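Local atomic coordinates of phosphodiesterase (Trypanosoma brucei brucei, PDB entry 5H2Q), a protein that belongs to the 3'5'-cyclic nucleotide phosphodiesterase family, an all-helical fold of the HD superfamily built around a metal site with zinc and magnesium. Residues S138-K142 with T143-L147; F210-K213 with Y214-L217; H229-M232 with T233-V236; G268-E271 with K272-V276. All coordinates share one frame; numbering follows the deposited sequence.

Contact 1. Residues S138-K142 with T143-L147; sequences SFYLK and TESPL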
loop_
_atom_site.group_PDB
_atom_site.type_symbol
_atom_site.label_atom_id
_atom_site.label_comp_id
_atom_site.label_asym_id
_atom_site.label_seq_id
_atom_site.Cartn_x
_atom_site.Cartn_y
_atom_site.Cartn_z
ATOM N N SER A 138 15.826 -8.069 3.455
ATOM C CA SER A 138 16.836 -8.982 4.016
ATOM C C SER A 138 17.366 -9.967 2.970
ATOM O O SER A 138 18.587 -10.152 2.885
ATOM C CB SER A 138 16.256 -9.748 5.201
ATOM O OG SER A 138 17.318 -10.410 5.868
ATOM N N PHE A 139 16.477 -10.550 2.141
ATOM C CA PHE A 139 16.869 -11.508 1.088
ATOM C C PHE A 139 17.961 -10.945 0.178
ATOM O O PHE A 139 18.935 -11.649 -0.118
ATOM C CB PHE A 139 15.660 -11.941 0.235
ATOM C CG PHE A 139 16.005 -12.973 -0.820
ATOM C CD1 PHE A 139 16.433 -12.585 -2.088
ATOM C CD2 PHE A 139 15.911 -14.335 -0.544
ATOM C CE1 PHE A 139 16.772 -13.538 -3.053
ATOM C CE2 PHE A 139 16.275 -15.285 -1.504
ATOM C CZ PHE A 139 16.692 -14.879 -2.750
ATOM N N TYR A 140 17.780 -9.704 -0.299
ATOM C CA TYR A 140 18.740 -9.064 -1.198
ATOM C C TYR A 140 20.098 -8.871 -0.538
ATOM O O TYR A 140 21.116 -8.979 -1.212
ATOM C CB TYR A 140 18.198 -7.719 -1.701
ATOM C CG TYR A 140 17.006 -7.913 -2.603
ATOM C CD1 TYR A 140 17.172 -8.182 -3.959
ATOM C CD2 TYR A 140 15.713 -7.953 -2.082
ATOM C CE1 TYR A 140 16.077 -8.424 -4.786
ATOM C CE2 TYR A 140 14.610 -8.170 -2.904
ATOM C CZ TYR A 140 14.798 -8.414 -4.254
ATOM O OH TYR A 140 13.719 -8.686 -5.055
ATOM N N LEU A 141 20.115 -8.616 0.769
ATOM C CA LEU A 141 21.380 -8.437 1.489
ATOM C C LEU A 141 22.078 -9.740 1.837
ATOM O O LEU A 141 23.303 -9.811 1.733
ATOM C CB LEU A 141 21.182 -7.570 2.735
ATOM C CG LEU A 141 20.569 -6.192 2.451
ATOM C CD1 LEU A 141 20.096 -5.550 3.736
ATOM C CD2 LEU A 141 21.545 -5.272 1.670
ATOM N N LYS A 142 21.317 -10.766 2.251
ATOM C CA LYS A 142 21.866 -12.076 2.630
ATOM C C LYS A 142 22.471 -12.800 1.430
ATOM O O LYS A 142 23.437 -13.545 1.603
ATOM C CB LYS A 142 20.770 -12.966 3.244
ATOM C CG LYS A 142 20.296 -12.520 4.612
ATOM C CD LYS A 142 19.325 -13.515 5.233
ATOM C CE LYS A 142 18.022 -13.659 4.477
ATOM N NZ LYS A 142 17.057 -14.496 5.231
ATOM N N THR A 143 21.880 -12.614 0.227
ATOM C CA THR A 143 22.301 -13.269 -1.025
ATOM C C THR A 143 23.279 -12.418 -1.840
ATOM O O THR A 143 23.794 -12.881 -2.864
ATOM C CB THR A 143 21.088 -13.626 -1.905
ATOM O OG1 THR A 143 20.412 -12.426 -2.286
ATOM C CG2 THR A 143 20.140 -14.590 -1.256
ATOM N N GLU A 144 23.498 -11.169 -1.415
ATOM C CA GLU A 144 24.352 -10.214 -2.132
ATOM C C GLU A 144 23.851 -10.026 -3.572
ATOM O O GLU A 144 24.627 -9.948 -4.535
ATOM C CB GLU A 144 25.860 -10.583 -2.037
ATOM C CG GLU A 144 26.353 -10.737 -0.608
ATOM C CD GLU A 144 27.852 -10.921 -0.457
ATOM O OE1 GLU A 144 28.415 -11.824 -1.115
ATOM O OE2 GLU A 144 28.463 -10.162 0.328
ATOM N N SER A 145 22.518 -9.960 -3.711
ATOM C CA SER A 145 21.880 -9.714 -4.994
ATOM C C SER A 145 22.174 -8.267 -5.486
ATOM O O SER A 145 22.372 -7.385 -4.660
ATOM C CB SER A 145 20.382 -9.988 -4.908
ATOM O OG SER A 145 20.095 -11.379 -4.808
ATOM N N PRO A 146 22.235 -8.025 -6.818
ATOM C CA PRO A 146 22.513 -6.672 -7.333
ATOM C C PRO A 146 21.784 -5.513 -6.645
ATOM O O PRO A 146 22.432 -4.500 -6.378
ATOM C CB PRO A 146 22.130 -6.792 -8.806
ATOM C CG PRO A 146 22.525 -8.210 -9.142
ATOM C CD PRO A 146 22.076 -8.990 -7.932
ATOM N N LEU A 147 20.466 -5.634 -6.350
ATOM C CA LEU A 147 19.763 -4.550 -5.652
ATOM C C LEU A 147 20.261 -4.321 -4.222
ATOM O O LEU A 147 20.226 -3.179 -3.751
ATOM C CB LEU A 147 18.230 -4.702 -5.663
ATOM C CG LEU A 147 17.495 -4.406 -6.986
ATOM C CD1 LEU A 147 16.025 -4.648 -6.807
ATOM C CD2 LEU A 147 17.748 -2.994 -7.490
#
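The methyl group of Thr143 lies over one face of the Phe139 ring, a CH-pi contact in which CG2 stands 3.9 Å from the ring centroid and only 15° off the normal, displaced toward the rim. The hydroxyl of the same threonine turns back to the helix: OG1 donates to Phe139 O at 2.7 Å, and Thr143 N donates to that oxygen at 3.1 Å. The two donors reach Phe139 O from opposite faces of its carbonyl plane, so one acceptor is gripped twice by a single residue. A chi1 of 63° lets OG1 reach the carbonyl oxygen while CG2 covers the ring. Ser145 OG in turn donates to Thr143 OG1 at 2.7 Å, extending the chain of hydroxyls by one link, which should further restrain the threonine hydroxyl. Ser145 CB rests 3.8 Å from Tyr140 CD1, and Leu147 CB lies 4.0 Å from the same atom, its side chain running alongside the tyrosine. Glu144 takes a positive phi, and Ser145 N donates to Tyr140 O, in the carbonyl plane, at 3.0 Å. Farther out, Met270 and Arg274 of helix 250-274 pack against Phe139, while Val159 and Leu160 touch Tyr140. The arrangement is that of a tight helix-to-helix turn, closing helix 137-142 and passing directly into helix 146-154.

Contact 2. Residues F210-K213 with Y214-L217; sequences FLEK and YLEL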
loop_
_atom_site.group_PDB
_atom_site.type_symbol
_atom_site.label_atom_id
_atom_site.label_comp_id
_atom_site.label_asym_id
_atom_site.label_seq_id
_atom_site.Cartn_x
_atom_site.Cartn_y
_atom_site.Cartn_z
ATOM N N PHE A 210 8.912 5.581 12.474
ATOM C CA PHE A 210 7.818 6.432 11.982
ATOM C C PHE A 210 6.660 6.571 12.941
ATOM O O PHE A 210 6.151 7.687 13.087
ATOM C CB PHE A 210 7.321 5.958 10.619
ATOM C CG PHE A 210 8.285 6.380 9.555
ATOM C CD1 PHE A 210 8.209 7.650 8.986
ATOM C CD2 PHE A 210 9.271 5.508 9.103
ATOM C CE1 PHE A 210 9.111 8.044 7.991
ATOM C CE2 PHE A 210 10.160 5.897 8.100
ATOM C CZ PHE A 210 10.081 7.165 7.556
ATOM N N LEU A 211 6.223 5.450 13.575
ATOM C CA LEU A 211 5.117 5.445 14.532
ATOM C C LEU A 211 5.399 6.359 15.732
ATOM O O LEU A 211 4.571 7.205 16.045
ATOM C CB LEU A 211 4.718 4.023 15.004
ATOM C CG LEU A 211 3.622 3.951 16.118
ATOM C CD1 LEU A 211 2.306 4.602 15.660
ATOM C CD2 LEU A 211 3.375 2.534 16.583
ATOM N N GLU A 212 6.548 6.190 16.389
ATOM C CA GLU A 212 6.849 7.009 17.565
ATOM C C GLU A 212 7.133 8.480 17.194
ATOM O O GLU A 212 6.731 9.364 17.959
ATOM C CB GLU A 212 7.943 6.376 18.449
ATOM C CG GLU A 212 7.524 5.038 19.068
ATOM C CD GLU A 212 6.269 4.941 19.924
ATOM O OE1 GLU A 212 5.640 3.858 19.922
ATOM O OE2 GLU A 212 5.918 5.931 20.606
ATOM N N LYS A 213 7.717 8.749 15.994
ATOM C CA LYS A 213 7.953 10.117 15.516
ATOM C C LYS A 213 6.618 10.859 15.323
ATOM O O LYS A 213 6.517 12.046 15.654
ATOM C CB LYS A 213 8.791 10.148 14.227
ATOM C CG LYS A 213 9.311 11.543 13.888
ATOM C CD LYS A 213 10.065 11.631 12.568
ATOM C CE LYS A 213 10.313 13.084 12.220
ATOM N NZ LYS A 213 11.018 13.251 10.923
ATOM N N TYR A 214 5.589 10.148 14.841
ATOM C CA TYR A 214 4.261 10.712 14.639
ATOM C C TYR A 214 3.609 11.000 15.987
ATOM O O TYR A 214 3.125 12.111 16.198
ATOM C CB TYR A 214 3.391 9.753 13.803
ATOM C CG TYR A 214 1.926 10.120 13.717
ATOM C CD1 TYR A 214 1.492 11.154 12.885
ATOM C CD2 TYR A 214 0.961 9.382 14.395
ATOM C CE1 TYR A 214 0.140 11.483 12.787
ATOM C CE2 TYR A 214 -0.391 9.719 14.326
ATOM C CZ TYR A 214 -0.800 10.758 13.502
ATOM O OH TYR A 214 -2.137 11.071 13.410
ATOM N N LEU A 215 3.617 9.999 16.899
ATOM C CA LEU A 215 3.018 10.106 18.230
ATOM C C LEU A 215 3.614 11.229 19.070
ATOM O O LEU A 215 2.874 11.846 19.835
ATOM C CB LEU A 215 3.061 8.760 18.985
ATOM C CG LEU A 215 2.289 7.581 18.382
ATOM C CD1 LEU A 215 2.652 6.285 19.083
ATOM C CD2 LEU A 215 0.778 7.797 18.415
ATOM N N GLU A 216 4.918 11.521 18.908
ATOM C CA GLU A 216 5.553 12.613 19.643
ATOM C C GLU A 216 5.181 13.970 19.089
ATOM O O GLU A 216 4.964 14.904 19.871
ATOM C CB GLU A 216 7.072 12.453 19.766
ATOM C CG GLU A 216 7.501 12.190 21.202
ATOM C CD GLU A 216 7.510 13.378 22.144
ATOM O OE1 GLU A 216 6.438 13.716 22.696
ATOM O OE2 GLU A 216 8.606 13.936 22.377
ATOM N N LEU A 217 5.067 14.087 17.748
ATOM C CA LEU A 217 4.647 15.358 17.143
ATOM C C LEU A 217 3.206 15.647 17.541
ATOM O O LEU A 217 2.851 16.816 17.692
ATOM C CB LEU A 217 4.822 15.398 15.607
ATOM C CG LEU A 217 6.254 15.368 15.053
ATOM C CD1 LEU A 217 6.239 15.291 13.543
ATOM C CD2 LEU A 217 7.082 16.586 15.492
#
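Leu215 CD1 is touched by two side chains from the preceding turn: Leu211 CD1 at 3.8 Å and the carboxylate oxygen Glu212 OE2 at 3.6 Å. The leucines meet through CD1 of each, and their first torsions bring the two together. In Leu211, CG is trans to the backbone N (chi1 175°), which carries its branch along the helix toward the next turn; in Leu215, chi1 of -62° directs CG back over the preceding turn, where it lies 3.3 Å from Leu211 O. Glu212 reaches the same methyl by a different route, folding at chi2 (-56°) so that its carboxylate curls over Leu215 instead of extending outward. Leu217, two residues on, leans back in the same way, its CG 3.4 Å from Lys213 O. Beneath these side chains runs regular alpha-helical bonding, with Leu215 N to Leu211 O at 3.1 Å among its links. The other carboxylate oxygen of Glu212, OE1, makes a long, weak ion pair with Lys308. Helix 207-217 presents Leu211 and Leu215 to helix 290-312, where they meet Phe305, Ile309, Lys308 and Ala312, while Phe210, Tyr214 and Leu217 pack against helix 227-242.

Contact 3. Residues H229-M232 with T233-V236; sequences HRQM and TMDV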
loop_
_atom_site.group_PDB
_atom_site.type_symbol
_atom_site.label_atom_id
_atom_site.label_comp_id
_atom_site.label_asym_id
_atom_site.label_seq_id
_atom_site.Cartn_x
_atom_site.Cartn_y
_atom_site.Cartn_z
ATOM N N HIS A 229 4.033 17.895 10.298
ATOM C CA HIS A 229 2.823 17.288 10.831
ATOM C C HIS A 229 2.036 16.562 9.724
ATOM O O HIS A 229 1.676 15.400 9.914
ATOM C CB HIS A 229 1.944 18.355 11.526
ATOM C CG HIS A 229 2.366 18.666 12.932
ATOM N ND1 HIS A 229 3.680 19.019 13.241
ATOM C CD2 HIS A 229 1.638 18.664 14.074
ATOM C CE1 HIS A 229 3.703 19.221 14.552
ATOM N NE2 HIS A 229 2.500 19.023 15.100
ATOM N N ARG A 230 1.792 17.235 8.562
ATOM C CA ARG A 230 1.015 16.604 7.481
ATOM C C ARG A 230 1.777 15.444 6.829
ATOM O O ARG A 230 1.161 14.408 6.557
ATOM C CB ARG A 230 0.527 17.626 6.448
ATOM C CG ARG A 230 -0.390 18.688 7.063
ATOM C CD ARG A 230 -1.212 19.478 6.048
ATOM N NE ARG A 230 -0.399 19.988 4.946
ATOM C CZ ARG A 230 0.295 21.122 4.974
ATOM N NH1 ARG A 230 0.297 21.881 6.065
ATOM N NH2 ARG A 230 1.000 21.500 3.919
ATOM N N GLN A 231 3.098 15.601 6.623
ATOM C CA GLN A 231 3.945 14.532 6.053
ATOM C C GLN A 231 3.941 13.303 6.956
ATOM O O GLN A 231 3.810 12.189 6.467
ATOM C CB GLN A 231 5.389 14.976 5.779
ATOM C CG GLN A 231 6.228 13.893 5.062
ATOM C CD GLN A 231 5.694 13.551 3.676
ATOM O OE1 GLN A 231 5.565 14.425 2.811
ATOM N NE2 GLN A 231 5.320 12.281 3.455
ATOM N N MET A 232 4.067 13.502 8.275
ATOM C CA MET A 232 4.005 12.381 9.199
ATOM C C MET A 232 2.641 11.700 9.159
ATOM O O MET A 232 2.589 10.483 9.229
ATOM C CB MET A 232 4.440 12.790 10.622
ATOM C CG MET A 232 5.956 12.994 10.758
ATOM S SD MET A 232 7.061 11.641 10.283
ATOM C CE MET A 232 6.229 10.258 11.020
ATOM N N THR A 233 1.528 12.466 8.997
ATOM C CA THR A 233 0.196 11.899 8.863
ATOM C C THR A 233 0.153 11.075 7.549
ATOM O O THR A 233 -0.400 9.977 7.542
ATOM C CB THR A 233 -0.878 13.003 8.880
ATOM O OG1 THR A 233 -0.762 13.740 10.106
ATOM C CG2 THR A 233 -2.270 12.450 8.762
ATOM N N MET A 234 0.714 11.624 6.458
ATOM C CA MET A 234 0.761 10.907 5.169
ATOM C C MET A 234 1.550 9.588 5.318
ATOM O O MET A 234 1.076 8.548 4.875
ATOM C CB MET A 234 1.436 11.773 4.098
ATOM C CG MET A 234 0.611 13.007 3.705
ATOM S SD MET A 234 1.359 13.935 2.368
ATOM C CE MET A 234 1.008 12.815 0.971
ATOM N N ASP A 235 2.722 9.628 5.987
ATOM C CA ASP A 235 3.541 8.410 6.204
ATOM C C ASP A 235 2.749 7.391 7.008
ATOM O O ASP A 235 2.662 6.218 6.631
ATOM C CB ASP A 235 4.822 8.770 6.980
ATOM C CG ASP A 235 5.806 9.675 6.287
ATOM O OD1 ASP A 235 5.707 9.835 5.037
ATOM O OD2 ASP A 235 6.713 10.195 6.976
ATOM N N VAL A 236 2.113 7.845 8.107
ATOM C CA VAL A 236 1.285 6.990 8.957
ATOM C C VAL A 236 0.084 6.403 8.206
ATOM O O VAL A 236 -0.249 5.226 8.398
ATOM C CB VAL A 236 0.897 7.765 10.241
ATOM C CG1 VAL A 236 -0.353 7.195 10.914
ATOM C CG2 VAL A 236 2.087 7.779 11.187
#
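His229 O accepts two bonds from Thr233, one from the backbone N at 3.1 Å and one from OG1 at 3.0 Å, with a donor on each side of the carbonyl plane. This is the familiar i to i+4 arrangement of a threonine inside an alpha-helix, here in a buried part of helix 227-242 of the all-helical phosphodiesterase fold. A chi1 of -58° places OG1 beside the backbone N, and the hydroxyl is also hydrogen-bonded to Tyr222 OH, which would hold its rotation. Two residues farther along, a side-chain bridge spans the same spacing: Gln231 NE2 donates to Asp235 OD1 at 2.9 Å in a nearly straight bond. Gln231 bends at chi2 to bring its amide over the next turn, and the other end of that amide is held by Ser194, in helix 185-200. Asp235 is buried, and the amide N-H probably offsets part of the cost of burying this carboxylate. Its second oxygen, OD2, has the sulfur of Met232 at 3.6 Å, the methionine chain being bent at chi2. Met234 CG lies 3.2 Å from Arg230 O, and the side chain packs on helices 115-127 and 185-200. The Gln231 amide and Asp235 carboxylate are not coplanar: OD1 lies almost in the amide plane, 7° out of it, whereas NE2 approaches from above the carboxylate, 42° out of its plane.

Contact 4. Residues G268-E271 with K272-V276; sequences GDME and KERGV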
loop_
_atom_site.group_PDB
_atom_site.type_symbol
_atom_site.label_atom_id
_atom_site.label_comp_id
_atom_site.label_asym_id
_atom_site.label_seq_id
_atom_site.Cartn_x
_atom_site.Cartn_y
_atom_site.Cartn_z
ATOM N N GLY A 268 11.346 -18.464 1.599
ATOM C CA GLY A 268 11.999 -19.454 2.456
ATOM C C GLY A 268 12.528 -20.627 1.662
ATOM O O GLY A 268 13.636 -21.101 1.946
ATOM N N ASP A 269 11.775 -21.081 0.628
ATOM C CA ASP A 269 12.253 -22.177 -0.239
ATOM C C ASP A 269 13.471 -21.708 -1.055
ATOM O O ASP A 269 14.453 -22.449 -1.198
ATOM C CB ASP A 269 11.140 -22.687 -1.174
ATOM C CG ASP A 269 9.960 -23.380 -0.506
ATOM O OD1 ASP A 269 10.037 -23.660 0.707
ATOM O OD2 ASP A 269 8.929 -23.572 -1.182
ATOM N N MET A 270 13.431 -20.458 -1.569
ATOM C CA MET A 270 14.575 -19.906 -2.307
ATOM C C MET A 270 15.825 -19.731 -1.441
ATOM O O MET A 270 16.932 -19.957 -1.919
ATOM C CB MET A 270 14.214 -18.578 -2.959
ATOM C CG MET A 270 13.390 -18.743 -4.226
ATOM S SD MET A 270 13.035 -17.139 -4.992
ATOM C CE MET A 270 14.656 -16.526 -5.262
ATOM N N GLU A 271 15.641 -19.365 -0.160
ATOM C CA GLU A 271 16.743 -19.218 0.794
ATOM C C GLU A 271 17.335 -20.595 1.079
ATOM O O GLU A 271 18.560 -20.725 1.104
ATOM C CB GLU A 271 16.253 -18.565 2.073
ATOM C CG GLU A 271 15.910 -17.100 1.869
ATOM C CD GLU A 271 15.237 -16.427 3.043
ATOM O OE1 GLU A 271 14.456 -17.084 3.768
ATOM O OE2 GLU A 271 15.419 -15.201 3.172
ATOM N N LYS A 272 16.468 -21.627 1.271
ATOM C CA LYS A 272 16.945 -23.007 1.476
ATOM C C LYS A 272 17.800 -23.462 0.275
ATOM O O LYS A 272 18.878 -24.030 0.477
ATOM C CB LYS A 272 15.764 -23.958 1.641
ATOM C CG LYS A 272 15.143 -23.924 3.027
ATOM C CD LYS A 272 13.879 -24.749 3.061
ATOM C CE LYS A 272 13.276 -24.667 4.439
ATOM N NZ LYS A 272 12.026 -25.454 4.518
ATOM N N GLU A 273 17.352 -23.173 -0.964
ATOM C CA GLU A 273 18.076 -23.541 -2.198
ATOM C C GLU A 273 19.430 -22.797 -2.320
ATOM O O GLU A 273 20.360 -23.315 -2.940
ATOM C CB GLU A 273 17.224 -23.273 -3.463
ATOM C CG GLU A 273 15.880 -23.980 -3.562
ATOM C CD GLU A 273 15.854 -25.490 -3.426
ATOM O OE1 GLU A 273 16.571 -26.168 -4.193
ATOM O OE2 GLU A 273 15.071 -25.996 -2.590
ATOM N N ARG A 274 19.531 -21.586 -1.746
ATOM C CA ARG A 274 20.727 -20.748 -1.834
ATOM C C ARG A 274 21.686 -20.899 -0.646
ATOM O O ARG A 274 22.765 -20.299 -0.645
ATOM C CB ARG A 274 20.339 -19.281 -2.046
ATOM C CG ARG A 274 19.759 -18.998 -3.423
ATOM C CD ARG A 274 19.138 -17.625 -3.471
ATOM N NE ARG A 274 18.389 -17.407 -4.708
ATOM C CZ ARG A 274 18.762 -16.578 -5.677
ATOM N NH1 ARG A 274 19.883 -15.872 -5.563
ATOM N NH2 ARG A 274 18.014 -16.440 -6.765
ATOM N N GLY A 275 21.295 -21.708 0.328
ATOM C CA GLY A 275 22.077 -21.956 1.527
ATOM C C GLY A 275 22.149 -20.784 2.485
ATOM O O GLY A 275 23.137 -20.670 3.216
ATOM N N VAL A 276 21.122 -19.885 2.491
ATOM C CA VAL A 276 21.117 -18.735 3.408
ATOM C C VAL A 276 20.123 -18.968 4.550
ATOM O O VAL A 276 19.265 -19.845 4.450
ATOM C CB VAL A 276 20.952 -17.323 2.749
ATOM C CG1 VAL A 276 22.023 -17.056 1.697
ATOM C CG2 VAL A 276 19.561 -17.138 2.158
HETATM O O HOH W 1 10.655 -25.904 2.141
#
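Lys272 lies back along the last turns of its helix, and its aliphatic chain follows the carbonyl of Gly268. CB rests against both Gly268 O and Asp269 O; CG comes to 3.4 Å from Gly268 O, and CD passes the same oxygen a little farther off. Fully extended beyond CG, the chain then carries NZ past the carbonyl to a water, which accepts from NZ at 2.8 Å and donates to Asp269 OD1. The lysine's salt bridge is with Asp283, and Ser285 is a further partner of NZ, while Asp269 pairs through OD2 with Arg284. Elsewhere on the turn, Met270 CE meets the Arg274 guanidinium obliquely, 3.7 Å from NH2, the two side chains running alongside each other. Gly275 takes positive phi and closes the helix in a Schellman motif, in which Val276 N donates to Glu271 O at 3.0 Å. Val276 CG2 then packs on Glu271 CB, crossing that side chain at about a right angle. Asp269 and Lys272 are joined by a water and not by direct contact of their charged atoms (Asp269 OD1 to Lys272 NZ 4.7 Å), so their attraction is probably modest, and the stronger ionic ties run to Arg284 and Asp283.

How the contacts relate
The four contacts fall into two pairs. Contacts 1 and 4 have centres 12 Å apart and touch directly: Lys142 NZ forms a 2.7 Å salt bridge with Glu271 OE2, Phe139 CZ packs against Met270 CE at 3.6 Å, and the same CZ lies 3.6 Å from Arg274 NE. Contacts 2 and 3, with centres 9 Å apart, lie on consecutive helices that pack together, Tyr214 CG lying 3.5 Å from Val236 CG2. The pairs are well separated, contacts 1 and 2 being about 16 Å apart at their nearest atoms. The bound ligand LLI lies about 11 Å from the side chains of Lys142 and Phe210, about 11 Å from Gly268 and about 13 Å from the Asp235 side chain; the Tyr140 side chain is about 10 Å from the magnesium ion.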